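Local coordinates for 2-hydroxyhepta-2,4-diene-1, 7-dioateisomerase (PDB 3R6O), which binds magnesium and, as a member of the fumarylacetoacetate hydrolase family, probably acts as a 2-hydroxyhepta-2,4-diene-1,7-dioate isomerase, at residues 153-157 and 295-299; 181-186 and 223-229; 97-103 and 139-143; 103-109 and 277-283. One frame throughout, in Å; residues are numbered along the deposited sequence. Where two conformers were deposited one is given.

Interaction 1 (153-157 and 295-299)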
loop_
_atom_site.group_PDB
_atom_site.type_symbol
_atom_site.label_atom_id
_atom_site.label_comp_id
_atom_site.label_asym_id
_atom_site.label_seq_id
_atom_site.Cartn_x
_atom_site.Cartn_y
_atom_site.Cartn_z
ATOM N N HIS A 153 -4.285 -4.091 -23.437
ATOM C CA HIS A 153 -4.514 -3.407 -24.704
ATOM C C HIS A 153 -5.436 -2.190 -24.475
ATOM O O HIS A 153 -6.056 -1.684 -25.402
ATOM C CB HIS A 153 -5.190 -4.387 -25.667
ATOM C CG HIS A 153 -4.293 -5.487 -26.153
ATOM N ND1 HIS A 153 -3.913 -6.548 -25.357
ATOM C CD2 HIS A 153 -3.758 -5.724 -27.375
ATOM C CE1 HIS A 153 -3.145 -7.370 -26.055
ATOM N NE2 HIS A 153 -3.047 -6.899 -27.286
ATOM N N ALA A 154 -5.500 -1.705 -23.234
ATOM C CA ALA A 154 -6.377 -0.577 -22.914
ATOM C C ALA A 154 -5.785 0.221 -21.781
ATOM O O ALA A 154 -6.383 0.321 -20.722
ATOM C CB ALA A 154 -7.780 -1.070 -22.554
ATOM N N LEU A 155 -4.604 0.788 -22.021
ATOM C CA LEU A 155 -3.894 1.571 -21.027
ATOM C C LEU A 155 -4.325 3.026 -21.051
ATOM O O LEU A 155 -4.193 3.717 -22.085
ATOM C CB LEU A 155 -2.373 1.491 -21.244
ATOM C CG LEU A 155 -1.518 2.012 -20.077
ATOM C CD1 LEU A 155 -1.704 1.129 -18.871
ATOM C CD2 LEU A 155 -0.040 2.112 -20.496
ATOM N N ASP A 156 -4.855 3.487 -19.915
ATOM C CA ASP A 156 -5.360 4.845 -19.814
ATOM C C ASP A 156 -4.472 5.753 -18.938
ATOM O O ASP A 156 -3.759 5.289 -18.048
ATOM C CB ASP A 156 -6.793 4.831 -19.281
ATOM C CG ASP A 156 -7.675 5.849 -19.959
ATOM O OD1 ASP A 156 -7.141 6.722 -20.665
ATOM O OD2 ASP A 156 -8.925 5.768 -19.784
ATOM N N TYR A 157 -4.599 7.048 -19.192
ATOM C CA TYR A 157 -3.956 8.150 -18.474
ATOM C C TYR A 157 -4.990 8.906 -17.629
ATOM O O TYR A 157 -6.177 8.977 -17.976
ATOM C CB TYR A 157 -3.286 9.113 -19.489
ATOM C CG TYR A 157 -4.284 9.559 -20.541
ATOM C CD1 TYR A 157 -5.095 10.673 -20.328
ATOM C CD2 TYR A 157 -4.496 8.798 -21.692
ATOM C CE1 TYR A 157 -6.079 11.053 -21.282
ATOM C CE2 TYR A 157 -5.470 9.157 -22.655
ATOM C CZ TYR A 157 -6.274 10.283 -22.433
ATOM O OH TYR A 157 -7.230 10.667 -23.385
ATOM N N PRO A 295 -11.814 4.424 -28.593
ATOM C CA PRO A 295 -11.052 4.834 -27.425
ATOM C C PRO A 295 -9.723 5.492 -27.789
ATOM O O PRO A 295 -9.245 5.334 -28.920
ATOM C CB PRO A 295 -10.827 3.524 -26.657
ATOM C CG PRO A 295 -11.836 2.568 -27.216
ATOM C CD PRO A 295 -12.066 2.970 -28.630
ATOM N N ARG A 296 -9.175 6.284 -26.867
ATOM C CA ARG A 296 -7.943 7.033 -27.133
ATOM C C ARG A 296 -6.877 6.626 -26.108
ATOM O O ARG A 296 -6.184 7.485 -25.551
ATOM C CB ARG A 296 -8.185 8.541 -27.058
ATOM C CG ARG A 296 -9.365 9.058 -27.895
ATOM C CD ARG A 296 -9.193 10.545 -28.149
ATOM N NE ARG A 296 -8.037 10.719 -29.031
ATOM C CZ ARG A 296 -7.526 11.895 -29.385
ATOM N NH1 ARG A 296 -8.072 13.056 -28.937
ATOM N NH2 ARG A 296 -6.471 11.918 -30.184
ATOM N N TYR A 297 -6.778 5.312 -25.887
ATOM C CA TYR A 297 -5.823 4.706 -24.970
ATOM C C TYR A 297 -4.379 4.948 -25.459
ATOM O O TYR A 297 -4.147 5.330 -26.601
ATOM C CB TYR A 297 -6.092 3.203 -24.752
ATOM C CG TYR A 297 -7.441 2.855 -24.118
ATOM C CD1 TYR A 297 -7.782 3.334 -22.875
ATOM C CD2 TYR A 297 -8.330 1.966 -24.737
ATOM C CE1 TYR A 297 -8.980 3.019 -22.282
ATOM C CE2 TYR A 297 -9.558 1.628 -24.142
ATOM C CZ TYR A 297 -9.868 2.152 -22.909
ATOM O OH TYR A 297 -11.078 1.862 -22.302
ATOM N N LEU A 298 -3.428 4.845 -24.531
ATOM C CA LEU A 298 -2.022 5.072 -24.815
ATOM C C LEU A 298 -1.546 4.048 -25.851
ATOM O O LEU A 298 -1.879 2.872 -25.763
ATOM C CB LEU A 298 -1.204 4.995 -23.540
ATOM C CG LEU A 298 -1.616 6.017 -22.469
ATOM C CD1 LEU A 298 -0.829 5.816 -21.108
ATOM C CD2 LEU A 298 -1.430 7.419 -23.033
ATOM N N ARG A 299 -0.814 4.543 -26.842
ATOM C CA ARG A 299 -0.292 3.755 -27.954
ATOM C C ARG A 299 1.231 3.747 -27.841
ATOM O O ARG A 299 1.809 4.685 -27.327
ATOM C CB ARG A 299 -0.695 4.399 -29.267
ATOM C CG ARG A 299 -2.231 4.446 -29.514
ATOM C CD ARG A 299 -2.579 5.482 -30.599
ATOM N NE ARG A 299 -2.234 6.849 -30.178
ATOM C CZ ARG A 299 -2.577 7.976 -30.805
ATOM N NH1 ARG A 299 -3.334 7.982 -31.917
ATOM N NH2 ARG A 299 -2.184 9.134 -30.280
HETATM O O HOH W 1 -3.449 0.787 -24.712
#
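The ring of Tyr297 lies against the chain at Ala154, and the methyl group of Ala154 is the bump that fits its flat face: CB of Ala154 stands 3.8 Å from the ring centroid, only 19° off the normal, a CH-pi contact. At the edge of the same ring comes the carboxylate of Asp156, its OD2 3.7 Å from CE1 of Tyr297, with the two planes almost perpendicular at 86°. Leu298 supplies the second bump. Its forked end enters the hollow between Leu155 and Tyr157, one branch for each wall: CD1 of Leu298 rests 3.8 Å from CD2 of Leu155, and CD2 of Leu298 meets CD2 of Tyr157 at 3.6 Å. The Tyr157 ring reaches this wall because its CG sits between the backbone N and the carbonyl carbon (chi1 53°), and its edge also receives the carbonyl O of Arg296. Between the two bumps Leu298 N gives a nearly straight hydrogen bond of 2.8 Å to Leu155 O, while a water bridges Leu155 N and Leu298 O. A salt bridge to Arg193 and the backbone N atoms of Gly289 and Phe290 hold the Asp156 carboxylate, about 5 Å from the side chain of the magnesium-site residue Glu158. The contact thus pins the loop between strands 279-281 and 303-308 to the start of strand 155-165, with strand 181-192 packed on Leu155 and strand 239-244 on Tyr157 and Leu298.

Interaction 2 (181-186 and 223-229)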
loop_
_atom_site.group_PDB
_atom_site.type_symbol
_atom_site.label_atom_id
_atom_site.label_comp_id
_atom_site.label_asym_id
_atom_site.label_seq_id
_atom_site.Cartn_x
_atom_site.Cartn_y
_atom_site.Cartn_z
ATOM N N VAL A 181 -0.423 18.273 5.590
ATOM C CA VAL A 181 0.066 18.181 4.222
ATOM C C VAL A 181 1.413 18.908 4.102
ATOM O O VAL A 181 1.523 20.098 4.351
ATOM C CB VAL A 181 -0.994 18.692 3.185
ATOM C CG1 VAL A 181 -0.381 18.848 1.832
ATOM C CG2 VAL A 181 -2.217 17.711 3.141
ATOM N N ALA A 182 2.442 18.153 3.719
ATOM C CA ALA A 182 3.749 18.717 3.492
ATOM C C ALA A 182 3.758 19.482 2.178
ATOM O O ALA A 182 4.487 20.425 2.042
ATOM C CB ALA A 182 4.815 17.625 3.476
ATOM N N GLY A 183 2.998 19.030 1.176
ATOM C CA GLY A 183 2.946 19.769 -0.081
ATOM C C GLY A 183 2.225 19.015 -1.189
ATOM O O GLY A 183 1.397 18.147 -0.915
ATOM N N TYR A 184 2.549 19.368 -2.430
ATOM C CA TYR A 184 1.778 18.923 -3.581
ATOM C C TYR A 184 2.698 18.465 -4.709
ATOM O O TYR A 184 3.809 18.987 -4.879
ATOM C CB TYR A 184 0.930 20.057 -4.143
ATOM C CG TYR A 184 0.077 20.882 -3.215
ATOM C CD1 TYR A 184 -1.288 20.649 -3.105
ATOM C CD2 TYR A 184 0.609 21.957 -2.540
ATOM C CE1 TYR A 184 -2.089 21.437 -2.298
ATOM C CE2 TYR A 184 -0.178 22.769 -1.738
ATOM C CZ TYR A 184 -1.533 22.509 -1.618
ATOM O OH TYR A 184 -2.302 23.332 -0.826
ATOM N N MET A 185 2.234 17.514 -5.515
ATOM C CA MET A 185 2.999 17.026 -6.684
ATOM C C MET A 185 2.032 16.750 -7.822
ATOM O O MET A 185 0.876 16.342 -7.581
ATOM C CB MET A 185 3.643 15.665 -6.431
ATOM C CG MET A 185 4.470 15.539 -5.245
ATOM S SD MET A 185 5.399 14.039 -5.458
ATOM C CE MET A 185 4.238 12.769 -4.975
ATOM N N LEU A 186 2.518 16.916 -9.047
ATOM C CA LEU A 186 1.771 16.457 -10.214
ATOM C C LEU A 186 1.871 14.935 -10.219
ATOM O O LEU A 186 2.868 14.366 -9.767
ATOM C CB LEU A 186 2.377 17.067 -11.487
ATOM C CG LEU A 186 1.548 17.153 -12.767
ATOM C CD1 LEU A 186 0.204 17.783 -12.481
ATOM C CD2 LEU A 186 2.345 17.948 -13.875
ATOM N N GLY A 223 5.952 14.037 -9.773
ATOM C CA GLY A 223 6.943 15.108 -9.936
ATOM C C GLY A 223 6.598 16.052 -11.085
ATOM O O GLY A 223 5.531 15.947 -11.704
ATOM N N PRO A 224 7.526 16.939 -11.433
ATOM C CA PRO A 224 8.948 16.891 -11.062
ATOM C C PRO A 224 9.340 17.363 -9.658
ATOM O O PRO A 224 10.503 17.182 -9.269
ATOM C CB PRO A 224 9.615 17.785 -12.127
ATOM C CG PRO A 224 8.542 18.712 -12.586
ATOM C CD PRO A 224 7.250 17.911 -12.496
ATOM N N TRP A 225 8.431 17.980 -8.910
ATOM C CA TRP A 225 8.812 18.425 -7.584
ATOM C C TRP A 225 7.697 18.414 -6.580
ATOM O O TRP A 225 6.518 18.410 -6.933
ATOM C CB TRP A 225 9.493 19.817 -7.660
ATOM C CG TRP A 225 8.689 20.914 -8.309
ATOM C CD1 TRP A 225 7.583 21.518 -7.800
ATOM C CD2 TRP A 225 8.962 21.577 -9.560
ATOM N NE1 TRP A 225 7.118 22.471 -8.663
ATOM C CE2 TRP A 225 7.952 22.545 -9.743
ATOM C CE3 TRP A 225 9.948 21.434 -10.544
ATOM C CZ2 TRP A 225 7.893 23.369 -10.868
ATOM C CZ3 TRP A 225 9.906 22.247 -11.651
ATOM C CH2 TRP A 225 8.882 23.214 -11.811
ATOM N N LEU A 226 8.082 18.346 -5.313
ATOM C CA LEU A 226 7.174 18.612 -4.213
ATOM C C LEU A 226 7.082 20.099 -4.000
ATOM O O LEU A 226 8.052 20.734 -3.597
ATOM C CB LEU A 226 7.650 17.931 -2.935
ATOM C CG LEU A 226 6.851 18.177 -1.661
ATOM C CD1 LEU A 226 5.493 17.530 -1.766
ATOM C CD2 LEU A 226 7.600 17.581 -0.435
ATOM N N PHE A 227 5.907 20.658 -4.254
ATOM C CA PHE A 227 5.676 22.096 -4.057
ATOM C C PHE A 227 5.176 22.218 -2.637
ATOM O O PHE A 227 4.063 21.750 -2.323
ATOM C CB PHE A 227 4.642 22.572 -5.088
ATOM C CG PHE A 227 4.227 24.006 -4.942
ATOM C CD1 PHE A 227 5.022 25.032 -5.433
ATOM C CD2 PHE A 227 3.019 24.338 -4.355
ATOM C CE1 PHE A 227 4.633 26.360 -5.314
ATOM C CE2 PHE A 227 2.621 25.661 -4.247
ATOM C CZ PHE A 227 3.416 26.669 -4.717
ATOM N N THR A 228 6.003 22.734 -1.741
ATOM C CA THR A 228 5.652 22.709 -0.320
ATOM C C THR A 228 4.591 23.742 0.074
ATOM O O THR A 228 4.356 24.749 -0.609
ATOM C CB THR A 228 6.863 22.893 0.603
ATOM O OG1 THR A 228 7.348 24.231 0.457
ATOM C CG2 THR A 228 7.952 21.856 0.257
ATOM N N THR A 229 3.948 23.454 1.198
ATOM C CA THR A 229 2.893 24.321 1.728
ATOM C C THR A 229 3.450 25.580 2.345
ATOM O O THR A 229 2.773 26.621 2.401
ATOM C CB THR A 229 2.025 23.549 2.729
ATOM O OG1 THR A 229 2.874 22.906 3.699
ATOM C CG2 THR A 229 1.261 22.472 2.013
HETATM O O HOH W 2 5.133 18.128 -9.372
#
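The rings of Tyr184 and Phe227 meet on one side of a strand pair, CD2 of Tyr184 lying in the plane of the Phe227 ring at its edge, 3.8 Å from CD2 of Phe227. The edge of the Tyr184 ring in turn faces the carbonyl O of Phe227, and its hydroxyl is bonded to the backbone N of Glu236. Phe261 adds an edge-to-face partner for Tyr184. On Trp225, one face carries CG of its neighbour Pro224, and the indole NE1 is bonded to Lys310 O. In the backbone, Tyr184 and Phe227 form an antiparallel hydrogen-bonded pair, with Phe227 N to Tyr184 O the straighter of the two bonds (2.8 Å, 170°). The next pair, Gly183 with Thr228, is non-hydrogen-bonded and approaches to 4.0 Å between CA atoms, a closeness that the lack of a side chain on Gly183 allows. Ala182 and Gly183 together face Val164 of strand 155-165, a classic beta bulge, so strand 181-192 is irregular just where it lies between strands 155-165 and 226-228 in the large mixed sheet. At the bulge itself Thr229 N bonds to Ala182 O at 3.2 Å from above the carbonyl plane. At the other end Gly223 N reaches Leu186 O, and a water links Leu186 N with Trp225 O. Leu226, its CG anti to the backbone N (chi1 177°), brings CD1 within 3.6 Å of Gly183 C.

Interaction 3 (97-103 and 139-143)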
loop_
_atom_site.group_PDB
_atom_site.type_symbol
_atom_site.label_atom_id
_atom_site.label_comp_id
_atom_site.label_asym_id
_atom_site.label_seq_id
_atom_site.Cartn_x
_atom_site.Cartn_y
_atom_site.Cartn_z
ATOM N N GLY A 97 13.999 12.397 -10.319
ATOM C CA GLY A 97 13.243 11.241 -9.935
ATOM C C GLY A 97 11.885 11.597 -9.362
ATOM O O GLY A 97 11.517 12.774 -9.273
ATOM N N ALA A 98 11.171 10.554 -8.947
ATOM C CA ALA A 98 9.987 10.689 -8.129
ATOM C C ALA A 98 10.388 11.456 -6.852
ATOM O O ALA A 98 11.316 11.049 -6.157
ATOM C CB ALA A 98 9.431 9.288 -7.784
ATOM N N PRO A 99 9.726 12.581 -6.555
ATOM C CA PRO A 99 10.157 13.349 -5.367
ATOM C C PRO A 99 10.036 12.586 -4.025
ATOM O O PRO A 99 10.883 12.769 -3.133
ATOM C CB PRO A 99 9.242 14.580 -5.401
ATOM C CG PRO A 99 8.834 14.695 -6.852
ATOM C CD PRO A 99 8.673 13.298 -7.311
ATOM N N ILE A 100 8.994 11.758 -3.891
ATOM C CA ILE A 100 8.836 10.827 -2.781
ATOM C C ILE A 100 8.994 9.409 -3.336
ATOM O O ILE A 100 8.044 8.835 -3.883
ATOM C CB ILE A 100 7.464 10.967 -2.090
ATOM C CG1 ILE A 100 7.124 12.444 -1.778
ATOM C CG2 ILE A 100 7.389 10.034 -0.818
ATOM C CD1 ILE A 100 8.178 13.180 -0.887
ATOM N N PRO A 101 10.209 8.852 -3.237
ATOM C CA PRO A 101 10.421 7.626 -3.986
ATOM C C PRO A 101 9.827 6.387 -3.321
ATOM O O PRO A 101 9.567 5.416 -4.008
ATOM C CB PRO A 101 11.936 7.500 -4.092
ATOM C CG PRO A 101 12.538 8.666 -3.430
ATOM C CD PRO A 101 11.462 9.511 -2.845
ATOM N N GLU A 102 9.572 6.442 -2.025
ATOM C CA GLU A 102 9.145 5.230 -1.267
ATOM C C GLU A 102 8.079 5.615 -0.269
ATOM O O GLU A 102 8.311 5.514 0.943
ATOM C CB GLU A 102 10.350 4.616 -0.524
ATOM C CG GLU A 102 11.361 3.925 -1.440
ATOM C CD GLU A 102 12.294 2.997 -0.681
ATOM O OE1 GLU A 102 11.806 2.253 0.213
ATOM O OE2 GLU A 102 13.518 3.030 -0.957
ATOM N N PRO A 103 6.924 6.107 -0.764
ATOM C CA PRO A 103 5.819 6.439 0.118
ATOM C C PRO A 103 5.313 5.174 0.790
ATOM O O PRO A 103 5.348 4.081 0.171
ATOM C CB PRO A 103 4.742 6.982 -0.842
ATOM C CG PRO A 103 4.972 6.271 -2.097
ATOM C CD PRO A 103 6.501 6.035 -2.171
ATOM N N ILE A 139 5.355 3.727 -8.334
ATOM C CA ILE A 139 5.864 5.092 -8.303
ATOM C C ILE A 139 6.995 5.218 -9.301
ATOM O O ILE A 139 7.817 4.287 -9.467
ATOM C CB ILE A 139 6.390 5.495 -6.893
ATOM C CG1 ILE A 139 5.225 5.769 -5.949
ATOM C CG2 ILE A 139 7.432 6.692 -6.964
ATOM C CD1 ILE A 139 4.404 7.069 -6.238
ATOM N N SER A 140 7.004 6.367 -9.953
ATOM C CA SER A 140 7.850 6.632 -11.085
ATOM C C SER A 140 8.112 8.113 -11.201
ATOM O O SER A 140 7.416 8.941 -10.595
ATOM C CB SER A 140 7.156 6.182 -12.370
ATOM O OG SER A 140 8.146 5.762 -13.247
ATOM N N GLY A 141 9.086 8.447 -12.029
ATOM C CA GLY A 141 9.562 9.821 -12.137
ATOM C C GLY A 141 8.906 10.629 -13.234
ATOM O O GLY A 141 8.190 10.091 -14.066
ATOM N N PRO A 142 9.205 11.926 -13.291
ATOM C CA PRO A 142 8.526 12.844 -14.218
ATOM C C PRO A 142 8.929 12.778 -15.676
ATOM O O PRO A 142 8.314 13.464 -16.498
ATOM C CB PRO A 142 8.934 14.210 -13.675
ATOM C CG PRO A 142 10.273 13.951 -13.116
ATOM C CD PRO A 142 10.109 12.667 -12.396
ATOM N N ARG A 143 9.986 12.019 -15.986
ATOM C CA ARG A 143 10.417 11.850 -17.355
ATOM C C ARG A 143 10.555 10.386 -17.722
ATOM O O ARG A 143 11.083 10.052 -18.779
ATOM C CB ARG A 143 11.742 12.596 -17.601
ATOM C CG ARG A 143 11.601 14.093 -17.534
ATOM C CD ARG A 143 12.742 14.828 -18.252
ATOM N NE ARG A 143 12.236 15.865 -19.150
ATOM C CZ ARG A 143 12.103 15.747 -20.477
ATOM N NH1 ARG A 143 12.439 14.633 -21.120
ATOM N NH2 ARG A 143 11.626 16.766 -21.173
#
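Ala98 and Gly141 bring the two backbones to within 4.1 Å between CA atoms, and from there the backbones separate, Pro101 and Ile139 being 6.8 Å apart by the same measure. Ile139 bridges them where they diverge, and its two branches serve different partners. The CG2 methyl, set anti to the backbone N by a chi1 of -75° for CG1, presses on CB of Ala98 at 3.4 Å, tighter than usual van der Waals contact, and also lies 3.8 Å from the carbonyl O of Ile100. The other branch runs alongside the Pro103 ring in the opposite direction, with CG1 of Ile139 3.9 Å from CG of Pro103. The methyl of Ala98 is shared, since it also touches the carbonyl O of Ser140 at 3.5 Å. At the narrow end Pro142 rests its CD on the other backbone, 3.4 Å from Gly97 O. The joint is therefore made of carbon packing and carbonyl contacts, and its polar groups look to other partners: Ser140 O accepts from the Thr222 hydroxyl, and Gly141 N is bonded to Asp144. Thr222 also touches Ala98 and Ile139. In this FAH-family fold the contact packs the proline-rich loop leading to strand 106-110 against strand 139-140, which forms a small parallel sheet with strand 220-221.

Interaction 4 (103-109 and 277-283)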
loop_
_atom_site.group_PDB
_atom_site.type_symbol
_atom_site.label_atom_id
_atom_site.label_comp_id
_atom_site.label_asym_id
_atom_site.label_seq_id
_atom_site.Cartn_x
_atom_site.Cartn_y
_atom_site.Cartn_z
ATOM N N PRO A 103 6.924 6.107 -0.764
ATOM C CA PRO A 103 5.819 6.439 0.118
ATOM C C PRO A 103 5.313 5.174 0.790
ATOM O O PRO A 103 5.348 4.081 0.171
ATOM C CB PRO A 103 4.742 6.982 -0.842
ATOM C CG PRO A 103 4.972 6.271 -2.097
ATOM C CD PRO A 103 6.501 6.035 -2.171
ATOM N N GLY A 104 4.830 5.300 2.021
ATOM C CA GLY A 104 4.318 4.129 2.757
ATOM C C GLY A 104 3.085 3.521 2.100
ATOM O O GLY A 104 2.886 2.304 2.130
ATOM N N GLN A 105 2.228 4.385 1.538
ATOM C CA GLN A 105 1.079 3.937 0.789
ATOM C C GLN A 105 0.690 5.008 -0.193
ATOM O O GLN A 105 0.957 6.198 0.041
ATOM C CB GLN A 105 -0.116 3.583 1.676
ATOM C CG GLN A 105 -0.747 4.755 2.427
ATOM C CD GLN A 105 -1.666 4.343 3.555
ATOM O OE1 GLN A 105 -2.420 3.351 3.429
ATOM N NE2 GLN A 105 -1.642 5.119 4.660
ATOM N N VAL A 106 0.059 4.568 -1.280
ATOM C CA VAL A 106 -0.414 5.484 -2.306
ATOM C C VAL A 106 -1.904 5.299 -2.523
ATOM O O VAL A 106 -2.352 4.242 -2.986
ATOM C CB VAL A 106 0.339 5.279 -3.615
ATOM C CG1 VAL A 106 -0.128 6.323 -4.681
ATOM C CG2 VAL A 106 1.878 5.347 -3.308
ATOM N N ILE A 107 -2.644 6.311 -2.097
ATOM C CA ILE A 107 -4.091 6.339 -2.194
ATOM C C ILE A 107 -4.462 7.127 -3.434
ATOM O O ILE A 107 -3.852 8.157 -3.718
ATOM C CB ILE A 107 -4.729 7.027 -0.976
ATOM C CG1 ILE A 107 -4.274 6.370 0.326
ATOM C CG2 ILE A 107 -6.301 7.031 -1.102
ATOM C CD1 ILE A 107 -4.385 4.928 0.353
ATOM N N ALA A 108 -5.434 6.641 -4.192
ATOM C CA ALA A 108 -5.956 7.368 -5.367
ATOM C C ALA A 108 -7.477 7.452 -5.286
ATOM O O ALA A 108 -8.160 6.435 -4.979
ATOM C CB ALA A 108 -5.546 6.651 -6.710
ATOM N N LEU A 109 -8.013 8.624 -5.618
ATOM C CA LEU A 109 -9.452 8.819 -5.623
ATOM C C LEU A 109 -10.035 8.701 -7.033
ATOM O O LEU A 109 -9.559 9.350 -7.976
ATOM C CB LEU A 109 -9.777 10.172 -5.012
ATOM C CG LEU A 109 -10.331 10.224 -3.620
ATOM C CD1 LEU A 109 -9.324 9.648 -2.575
ATOM C CD2 LEU A 109 -10.734 11.750 -3.380
ATOM N N GLY A 277 4.922 10.922 4.429
ATOM C CA GLY A 277 5.420 10.331 3.211
ATOM C C GLY A 277 4.359 9.657 2.387
ATOM O O GLY A 277 4.609 9.345 1.233
ATOM N N ASP A 278 3.165 9.473 2.959
ATOM C CA ASP A 278 2.033 8.927 2.215
ATOM C C ASP A 278 1.610 9.939 1.149
ATOM O O ASP A 278 1.780 11.160 1.314
ATOM C CB ASP A 278 0.839 8.619 3.108
ATOM C CG ASP A 278 1.032 7.400 3.989
ATOM O OD1 ASP A 278 2.002 6.629 3.847
ATOM O OD2 ASP A 278 0.163 7.204 4.840
ATOM N N ILE A 279 1.107 9.415 0.040
ATOM C CA ILE A 279 0.665 10.223 -1.105
ATOM C C ILE A 279 -0.806 9.955 -1.360
ATOM O O ILE A 279 -1.229 8.785 -1.365
ATOM C CB ILE A 279 1.419 9.807 -2.382
ATOM C CG1 ILE A 279 2.913 10.171 -2.245
ATOM C CG2 ILE A 279 0.855 10.463 -3.671
ATOM C CD1 ILE A 279 3.694 9.656 -3.427
ATOM N N ILE A 280 -1.576 11.025 -1.570
ATOM C CA ILE A 280 -2.969 10.902 -2.045
ATOM C C ILE A 280 -3.133 11.590 -3.411
ATOM O O ILE A 280 -2.908 12.797 -3.516
ATOM C CB ILE A 280 -3.998 11.488 -1.019
ATOM C CG1 ILE A 280 -3.833 10.865 0.385
ATOM C CG2 ILE A 280 -5.423 11.192 -1.482
ATOM C CD1 ILE A 280 -4.600 11.688 1.510
ATOM N N LEU A 281 -3.513 10.827 -4.441
ATOM C CA LEU A 281 -3.915 11.374 -5.728
ATOM C C LEU A 281 -5.392 11.774 -5.621
ATOM O O LEU A 281 -6.248 10.946 -5.252
ATOM C CB LEU A 281 -3.726 10.364 -6.869
ATOM C CG LEU A 281 -2.327 10.224 -7.478
ATOM C CD1 LEU A 281 -1.424 9.782 -6.436
ATOM C CD2 LEU A 281 -2.392 9.201 -8.698
ATOM N N THR A 282 -5.685 13.025 -5.943
ATOM C CA THR A 282 -6.973 13.599 -5.570
ATOM C C THR A 282 -8.039 13.528 -6.652
ATOM O O THR A 282 -9.079 14.132 -6.498
ATOM C CB THR A 282 -6.840 15.031 -5.061
ATOM O OG1 THR A 282 -6.289 15.880 -6.083
ATOM C CG2 THR A 282 -5.963 15.044 -3.785
ATOM N N GLY A 283 -7.792 12.783 -7.735
ATOM C CA GLY A 283 -8.791 12.642 -8.788
ATOM C C GLY A 283 -8.364 13.237 -10.122
ATOM O O GLY A 283 -7.504 14.073 -10.170
HETATM O O HOH W 3 4.543 6.976 4.314
#
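Gln105 and Asp278 make the polar part of this contact. The Gln105 amide N points straight at the carboxylate, NE2 to Asp278 OD2 at 2.8 Å and 176°, with the oxygen in the amide plane but approached from above the carboxylate plane. The chain arrives there from a CG placed between the backbone N and the carbonyl carbon (chi1 66°). Asp278 OD1 takes a weak bond from Gln105 N and one from a water that also accepts a hydrogen bond from Gly104 N. Asp278 OD2 also accepts from Arg275 N, while NE2 of Gln105 also bonds to Ala273 O and its OE1 to Ser135 of the second subunit. Backbone bonds form the second group. Ile279 N to Gln105 O, Ile107 N to Ile279 O, Leu281 N to Ile107 O (2.8 Å) and Leu109 N to Leu281 O alternate between the two strands in a parallel ladder. Apolar contacts cover both faces: Val106 and Ala108 meet Ile279 and Leu281 on one, with CG1 of Val106 4.1 Å from CD1 of Leu281, while Ile107 packs on Ile280 on the other. Helix 261-269 packs on Leu109 and Ile280. A carboxylate gripped by several donors and a hydrogen-bonded ladder flanked by apolar side chains thus fix the register of strand 106-110, which probably keeps Ala108 and Gly283 placed beside the magnesium ligands Asp189 and Glu160.

Followed from the N terminus, segment 97-103 comes first and leads through Pro103, which interactions 3 and 4 share, into strand 106-110. Interaction 3 then closes a short loop at 139-143, while interaction 4 stays open until 277-283, so the two cross. Interaction 1 opens at 153-157 and closes only at 295-299, crossing interaction 4. Interaction 2, from 181-186 to 223-229, lies wholly within the spans of both 1 and 4. Interactions 2, 3 and 4 touch one another around Met185, Pro99, Ile100, Ile139 and Ile279, joining the large sheet to the small one. Interaction 1 stands apart, about 9 Å between nearest atoms from interaction 4, yet strand 155-165 connects it to the same sheet.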